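Local coordinates for protein glycoside Hydrolase (Bacteroides uniformis, PDB 5T99) that probably hydrolyses galactose-containing oligosaccharides derived from agarose as a family 2 glycoside hydrolase, and binds the inhibitor d-galacto-isofagomine in its barrel pocket, at residues Phe372-Trp375 with Lys379-Asn382; Pro617-Lys622 with Gly686-Lys691; Phe540-Pro545 with Gln604-Asp609. One frame throughout, in Å; residues are numbered along the deposited sequence. Where two conformers were deposited one is given.

Interaction 1 of 3, residues Phe372-Trp375 with Lys379-Asn382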
# COMPACT_ATOMS: atom_id res chain seq x y z
N PHE A 372 7.26 -4.33 -12.12
CA PHE A 372 8.68 -4.72 -12.01
C PHE A 372 9.59 -3.54 -11.69
O PHE A 372 9.29 -2.39 -12.04
CB PHE A 372 9.19 -5.32 -13.32
CG PHE A 372 8.36 -6.45 -13.86
CD1 PHE A 372 8.17 -7.60 -13.12
CD2 PHE A 372 7.77 -6.36 -15.12
CE1 PHE A 372 7.39 -8.64 -13.61
CE2 PHE A 372 7.00 -7.40 -15.62
CZ PHE A 372 6.81 -8.55 -14.87
N ASP A 373 10.71 -3.85 -11.05
CA ASP A 373 11.77 -2.87 -10.75
C ASP A 373 12.99 -3.01 -11.67
O ASP A 373 13.80 -2.09 -11.76
CB ASP A 373 12.20 -3.00 -9.28
CG ASP A 373 13.24 -1.99 -8.88
OD1 ASP A 373 13.00 -0.77 -9.06
OD2 ASP A 373 14.32 -2.42 -8.39
N GLU A 374 13.12 -4.14 -12.36
CA GLU A 374 14.15 -4.30 -13.41
C GLU A 374 13.66 -5.29 -14.47
O GLU A 374 12.78 -6.10 -14.19
CB GLU A 374 15.48 -4.77 -12.80
CG GLU A 374 15.42 -6.13 -12.12
CD GLU A 374 16.74 -6.55 -11.49
OE1 GLU A 374 17.31 -5.77 -10.71
OE2 GLU A 374 17.20 -7.67 -11.74
N TRP A 375 14.23 -5.22 -15.67
CA TRP A 375 13.79 -6.07 -16.77
C TRP A 375 14.86 -7.11 -17.09
O TRP A 375 14.99 -8.05 -16.34
CB TRP A 375 13.37 -5.25 -17.98
CG TRP A 375 12.20 -4.36 -17.77
CD1 TRP A 375 11.27 -4.43 -16.77
CD2 TRP A 375 11.81 -3.26 -18.60
NE1 TRP A 375 10.33 -3.44 -16.92
CE2 TRP A 375 10.64 -2.70 -18.04
CE3 TRP A 375 12.34 -2.69 -19.77
CZ2 TRP A 375 10.00 -1.61 -18.60
CZ3 TRP A 375 11.70 -1.61 -20.33
CH2 TRP A 375 10.53 -1.07 -19.74
N LYS A 379 19.77 -4.59 -11.67
CA LYS A 379 20.09 -3.59 -10.65
C LYS A 379 20.72 -4.26 -9.45
O LYS A 379 21.67 -3.73 -8.88
CB LYS A 379 18.86 -2.85 -10.16
CG LYS A 379 18.22 -1.91 -11.16
CD LYS A 379 16.98 -1.29 -10.54
CE LYS A 379 16.38 -0.25 -11.45
NZ LYS A 379 15.02 0.14 -11.01
N VAL A 380 20.17 -5.42 -9.05
CA VAL A 380 20.73 -6.24 -7.97
C VAL A 380 21.01 -7.64 -8.50
O VAL A 380 20.38 -8.06 -9.46
CB VAL A 380 19.80 -6.30 -6.74
CG1 VAL A 380 19.66 -4.91 -6.12
CG2 VAL A 380 18.42 -6.86 -7.09
N ASP A 381 21.95 -8.35 -7.87
CA ASP A 381 22.48 -9.63 -8.40
C ASP A 381 21.44 -10.71 -8.60
O ASP A 381 21.51 -11.44 -9.58
CB ASP A 381 23.60 -10.18 -7.50
CG ASP A 381 24.95 -9.50 -7.73
OD1 ASP A 381 25.89 -9.78 -6.98
OD2 ASP A 381 25.08 -8.68 -8.67
N ASN A 382 20.49 -10.81 -7.67
CA ASN A 382 19.43 -11.82 -7.75
C ASN A 382 18.03 -11.20 -7.93
O ASN A 382 17.04 -11.73 -7.42
CB ASN A 382 19.50 -12.72 -6.52
CG ASN A 382 20.80 -13.51 -6.45
OD1 ASN A 382 21.08 -14.32 -7.33
ND2 ASN A 382 21.59 -13.28 -5.41
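Lys-379 NZ is gripped by two acceptors of Asp-373: the backbone O at 2.7 Å, which it meets in the carbonyl plane, and the carboxylate OD1 at 3.0 Å, approached from above the carboxylate plane in a salt bridge. A third bond, to the backbone O of Asn-416, ties the same ammonium to the neighbouring barrel strand. The lysine chain is extended from CG onward and crosses the Asp-373 side chain at about a right angle, its CE passing 3.2 Å from Asp-373 O. Both segments belong to the loop that follows strand 366-370 of the TIM barrel, at the end where the ligand sits; the Asp-373 side chain lies about 5 Å from the bound d-galacto-isofagomine and is also paired with Arg-161 and Asn-416, two residues of the ligand pocket. At the other end of the contact, Glu-374 CG stands between its backbone N and carbonyl carbon (chi1 63°), and the chain reaches across to the loop backbone. There OE1 accepts Lys-379 N at 2.9 Å, from 58° above the carboxylate plane, and more weakly Val-380 N at 3.3 Å, while OE2 is held by His-385 ND1.

Interaction 2 of 3, residues Pro617-Lys622 with Gly686-Lys691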
# COMPACT_ATOMS: atom_id res chain seq x y z
N PRO A 617 9.82 24.62 14.91
CA PRO A 617 10.02 23.34 15.62
C PRO A 617 9.26 23.28 16.94
O PRO A 617 8.29 24.01 17.10
CB PRO A 617 11.54 23.33 15.84
CG PRO A 617 11.89 24.75 15.98
CD PRO A 617 11.01 25.48 15.01
N HIS A 618 9.66 22.38 17.84
CA HIS A 618 9.29 22.46 19.26
C HIS A 618 9.85 23.74 19.92
O HIS A 618 10.62 24.49 19.31
CB HIS A 618 9.76 21.20 20.04
CG HIS A 618 11.25 20.99 20.10
ND1 HIS A 618 11.85 19.82 19.69
CD2 HIS A 618 12.26 21.79 20.53
CE1 HIS A 618 13.16 19.90 19.87
NE2 HIS A 618 13.44 21.09 20.37
N TRP A 619 9.47 23.96 21.18
CA TRP A 619 9.92 25.13 21.94
C TRP A 619 10.68 24.77 23.24
O TRP A 619 10.52 25.45 24.25
CB TRP A 619 8.72 26.04 22.20
CG TRP A 619 9.04 27.49 22.27
CD1 TRP A 619 8.79 28.33 23.31
CD2 TRP A 619 9.68 28.28 21.26
NE1 TRP A 619 9.21 29.60 23.02
CE2 TRP A 619 9.77 29.60 21.76
CE3 TRP A 619 10.18 28.01 19.98
CZ2 TRP A 619 10.33 30.66 21.03
CZ3 TRP A 619 10.75 29.05 19.25
CH2 TRP A 619 10.83 30.36 19.78
N ASN A 620 11.45 23.68 23.21
CA ASN A 620 12.53 23.43 24.18
C ASN A 620 13.92 23.72 23.60
O ASN A 620 14.58 22.84 23.05
CB ASN A 620 12.49 21.98 24.68
CG ASN A 620 11.31 21.70 25.58
OD1 ASN A 620 10.16 21.80 25.16
ND2 ASN A 620 11.59 21.33 26.82
N TRP A 621 14.38 24.96 23.77
CA TRP A 621 15.70 25.41 23.32
C TRP A 621 16.44 26.16 24.44
O TRP A 621 15.94 26.24 25.56
CB TRP A 621 15.53 26.29 22.09
CG TRP A 621 14.86 25.57 20.97
CD1 TRP A 621 13.58 25.74 20.53
CD2 TRP A 621 15.43 24.54 20.16
NE1 TRP A 621 13.32 24.89 19.48
CE2 TRP A 621 14.44 24.14 19.23
CE3 TRP A 621 16.69 23.92 20.12
CZ2 TRP A 621 14.67 23.15 18.28
CZ3 TRP A 621 16.92 22.93 19.17
CH2 TRP A 621 15.92 22.56 18.26
N LYS A 622 17.65 26.65 24.15
CA LYS A 622 18.47 27.41 25.12
C LYS A 622 18.29 28.92 24.88
O LYS A 622 18.18 29.36 23.74
CB LYS A 622 19.95 27.03 24.99
N GLY A 686 8.33 29.45 27.33
CA GLY A 686 6.89 29.64 27.58
C GLY A 686 6.06 29.08 26.44
O GLY A 686 6.22 27.91 26.07
N GLU A 687 5.17 29.90 25.86
CA GLU A 687 4.26 29.44 24.81
C GLU A 687 4.25 30.28 23.52
O GLU A 687 4.11 31.50 23.55
CB GLU A 687 2.85 29.22 25.36
CG GLU A 687 1.96 30.44 25.60
CD GLU A 687 0.60 30.05 26.19
OE1 GLU A 687 0.37 28.84 26.48
OE2 GLU A 687 -0.25 30.94 26.36
N LEU A 688 4.39 29.56 22.41
CA LEU A 688 4.45 30.13 21.08
C LEU A 688 3.16 29.75 20.33
O LEU A 688 2.89 28.56 20.09
CB LEU A 688 5.68 29.57 20.36
CG LEU A 688 6.07 30.11 18.99
CD1 LEU A 688 6.34 31.60 19.07
CD2 LEU A 688 7.29 29.37 18.48
N THR A 689 2.35 30.75 19.97
CA THR A 689 1.04 30.52 19.38
C THR A 689 0.97 31.09 17.96
O THR A 689 1.39 32.22 17.71
CB THR A 689 -0.07 31.11 20.26
OG1 THR A 689 -0.05 30.47 21.54
CG2 THR A 689 -1.44 30.92 19.63
N VAL A 690 0.43 30.30 17.03
CA VAL A 690 0.24 30.73 15.64
C VAL A 690 -1.24 30.82 15.34
O VAL A 690 -2.00 29.93 15.70
CB VAL A 690 0.96 29.81 14.61
CG1 VAL A 690 0.48 28.37 14.66
CG2 VAL A 690 0.78 30.38 13.21
N LYS A 691 -1.63 31.91 14.68
CA LYS A 691 -3.01 32.13 14.29
C LYS A 691 -3.06 32.31 12.78
O LYS A 691 -2.35 33.15 12.24
CB LYS A 691 -3.55 33.37 14.99
CG LYS A 691 -3.73 33.18 16.49
CD LYS A 691 -4.38 34.38 17.15
CE LYS A 691 -4.32 34.25 18.66
NZ LYS A 691 -4.93 35.42 19.32
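The indole of Trp-619 carries Leu-688 CD2 over one face and has the carbonyl O of Gly-686 at its edge, near the ring plane. Leu-688 CD2 stands 3.6 Å from the centroid of the six-membered ring of Trp-619, 15° off the ring normal, which makes a CH-pi contact; its nearest ring atom is Trp-619 CE3, at 3.5 Å. With Leu-688 CG trans to its own backbone N (chi1 -173°), this methyl is thrust from the strand at the indole, and the two side chains meet at about a right angle. Gly-686 O approaches Trp-619 CD1 to 3.8 Å, on the pyrrole side of the ring. The indole N-H is taken up by Glu-684 O, which helps set the rotation of the ring, and Phe-683 meets the same ring edge-to-face. Putting an alanine at Trp-619 would probably leave a gap against Leu-688 CD2 and deprive Glu-684 O of its indole donor. Within the loop, Trp-621 NE1 bonds to His-618 O at 2.7 Å, and His-618 NE2 lies over one face of the Trp-621 ring. The loop after strand 613-616 sets the Trp-619 indole between Leu-642 and Ile-705 of an antiparallel sheet and Ile-627 of strand 626-633. Strand 687-693, of the DUF4982 region, runs in that sheet between 637-642 and 699-706, consistent with the beta-sandwich domains that follow the barrel in family 2 enzymes.

Interaction 3 of 3, residues Phe540-Pro545 with Gln604-Asp609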
# COMPACT_ATOMS: atom_id res chain seq x y z
N PHE A 540 7.17 23.69 -9.87
CA PHE A 540 7.22 23.23 -11.26
C PHE A 540 5.91 22.56 -11.72
O PHE A 540 5.62 22.58 -12.91
CB PHE A 540 8.46 22.36 -11.52
CG PHE A 540 9.76 23.15 -11.63
CD1 PHE A 540 10.02 23.94 -12.75
CD2 PHE A 540 10.72 23.11 -10.61
CE1 PHE A 540 11.21 24.67 -12.86
CE2 PHE A 540 11.91 23.84 -10.72
CZ PHE A 540 12.15 24.62 -11.84
N GLN A 541 5.12 22.00 -10.79
CA GLN A 541 3.75 21.55 -11.11
C GLN A 541 2.85 22.71 -11.51
O GLN A 541 2.07 22.59 -12.46
CB GLN A 541 3.09 20.77 -9.96
CG GLN A 541 3.68 19.39 -9.71
CD GLN A 541 3.30 18.31 -10.74
OE1 GLN A 541 2.28 18.40 -11.44
NE2 GLN A 541 4.12 17.27 -10.80
N GLU A 542 2.95 23.83 -10.79
CA GLU A 542 2.15 25.03 -11.12
C GLU A 542 2.55 25.63 -12.46
O GLU A 542 1.68 26.05 -13.21
CB GLU A 542 2.23 26.09 -10.02
CG GLU A 542 1.47 25.67 -8.76
CD GLU A 542 1.68 26.62 -7.59
OE1 GLU A 542 1.98 27.82 -7.83
OE2 GLU A 542 1.53 26.15 -6.42
N MET A 543 3.85 25.67 -12.77
CA MET A 543 4.31 26.22 -14.05
C MET A 543 4.09 25.30 -15.25
O MET A 543 4.22 25.74 -16.39
CB MET A 543 5.79 26.61 -13.95
CG MET A 543 6.08 27.73 -12.94
SD MET A 543 4.89 29.08 -13.01
CE MET A 543 5.13 29.68 -14.68
N ASN A 544 3.76 24.02 -15.01
CA ASN A 544 3.54 23.04 -16.08
C ASN A 544 2.20 22.30 -15.87
O ASN A 544 2.18 21.12 -15.49
CB ASN A 544 4.73 22.06 -16.14
CG ASN A 544 6.04 22.75 -16.51
OD1 ASN A 544 6.29 23.05 -17.69
ND2 ASN A 544 6.90 22.99 -15.52
N PRO A 545 1.07 23.00 -16.15
CA PRO A 545 -0.29 22.44 -15.95
C PRO A 545 -0.63 21.15 -16.70
O PRO A 545 -1.54 20.43 -16.29
CB PRO A 545 -1.22 23.58 -16.41
CG PRO A 545 -0.39 24.48 -17.24
CD PRO A 545 1.02 24.36 -16.74
N GLN A 604 -0.17 18.60 3.44
CA GLN A 604 -1.56 18.92 3.83
C GLN A 604 -1.92 20.39 3.51
O GLN A 604 -3.03 20.67 3.02
CB GLN A 604 -1.80 18.60 5.31
CG GLN A 604 -3.26 18.47 5.70
CD GLN A 604 -3.44 18.20 7.19
OE1 GLN A 604 -2.96 18.97 8.04
NE2 GLN A 604 -4.12 17.09 7.53
N SER A 605 -0.98 21.31 3.74
CA SER A 605 -1.18 22.73 3.41
C SER A 605 -1.38 22.99 1.91
O SER A 605 -2.03 23.95 1.54
CB SER A 605 -0.00 23.58 3.91
OG SER A 605 1.15 23.49 3.07
N GLN A 606 -0.79 22.14 1.07
CA GLN A 606 -0.86 22.28 -0.39
C GLN A 606 -2.02 21.50 -1.02
O GLN A 606 -2.49 21.89 -2.08
CB GLN A 606 0.48 21.80 -0.99
CG GLN A 606 0.67 22.01 -2.49
CD GLN A 606 0.71 23.48 -2.91
OE1 GLN A 606 0.63 24.39 -2.07
NE2 GLN A 606 0.85 23.71 -4.21
N TRP A 607 -2.47 20.43 -0.37
CA TRP A 607 -3.38 19.45 -0.97
C TRP A 607 -4.79 19.34 -0.38
O TRP A 607 -5.58 18.56 -0.89
CB TRP A 607 -2.72 18.07 -0.90
CG TRP A 607 -1.59 17.86 -1.87
CD1 TRP A 607 -1.21 18.68 -2.91
CD2 TRP A 607 -0.74 16.73 -1.93
NE1 TRP A 607 -0.17 18.12 -3.59
CE2 TRP A 607 0.14 16.92 -3.02
CE3 TRP A 607 -0.63 15.55 -1.18
CZ2 TRP A 607 1.11 15.99 -3.36
CZ3 TRP A 607 0.33 14.62 -1.53
CH2 TRP A 607 1.19 14.85 -2.62
N THR A 608 -5.11 20.08 0.69
CA THR A 608 -6.44 20.05 1.29
C THR A 608 -7.00 21.45 1.41
O THR A 608 -6.25 22.40 1.45
CB THR A 608 -6.43 19.40 2.69
OG1 THR A 608 -5.73 20.23 3.63
CG2 THR A 608 -5.77 18.04 2.65
N ASP A 609 -8.32 21.56 1.45
CA ASP A 609 -9.04 22.83 1.57
C ASP A 609 -9.47 23.19 3.00
O ASP A 609 -9.65 24.36 3.31
CB ASP A 609 -10.30 22.80 0.69
CG ASP A 609 -9.98 22.70 -0.79
OD1 ASP A 609 -9.08 23.44 -1.26
OD2 ASP A 609 -10.63 21.89 -1.48
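Across the two segments there is a single polar contact, between Glu-542 and Gln-606. Gln-606 NE2 donates weakly to Glu-542 OE2 over 3.4 Å, with an N-H...O angle of 147°. The side chains come from opposite directions, and the carboxylate and amide planes are nearly coplanar, 15° apart. Gln-606 CG lies trans to the backbone N (chi1 -173°); this torsion, with the bend at chi2, carries NE2 toward the extended Glu-542 chain. The charge of Glu-542 has its stronger partner elsewhere: OE1 forms a salt bridge with Lys-674, and OE2 also receives a weak bond from Tyr-675 OH, a residue that touches Gln-606 as well. At the surface, the contact links helices 534-543 and 598-607, which lie on either side of strand 549-552 in sequence; this strand is part of the TIM-barrel sheet, and Gln-541 and Trp-607 both touch its Glu-550.

The remaining bonds are local, within each segment. Asn-544 ND2 folds back on Phe-540 O at 2.9 Å, lying in the carbonyl plane on a lone pair. In the second segment, Gln-604 O accepts two donors of Thr-608, the backbone N at 3.2 Å and OG1 at 2.8 Å, which reach it from opposite faces of the carbonyl plane. Thr-608 is the first residue there to leave helical backbone angles.

In the fold
The three contacts are separate, none touching another, and follow the chain in the order 1, 3, 2. Interaction 1 is partly buried beside the ligand pocket and closes one loop on itself through charged and backbone bonds. Interaction 2 is a buried apolar contact, about 47 Å from it between centres, which joins a loop to a strand in the beta region that follows the barrel. Interaction 3 joins two helices at the surface by one weak polar bond. Interactions 1 and 3 both belong to the barrel part of the chain, their centres about 33 Å apart; interactions 2 and 3 come within about 12 Å at their nearest atoms.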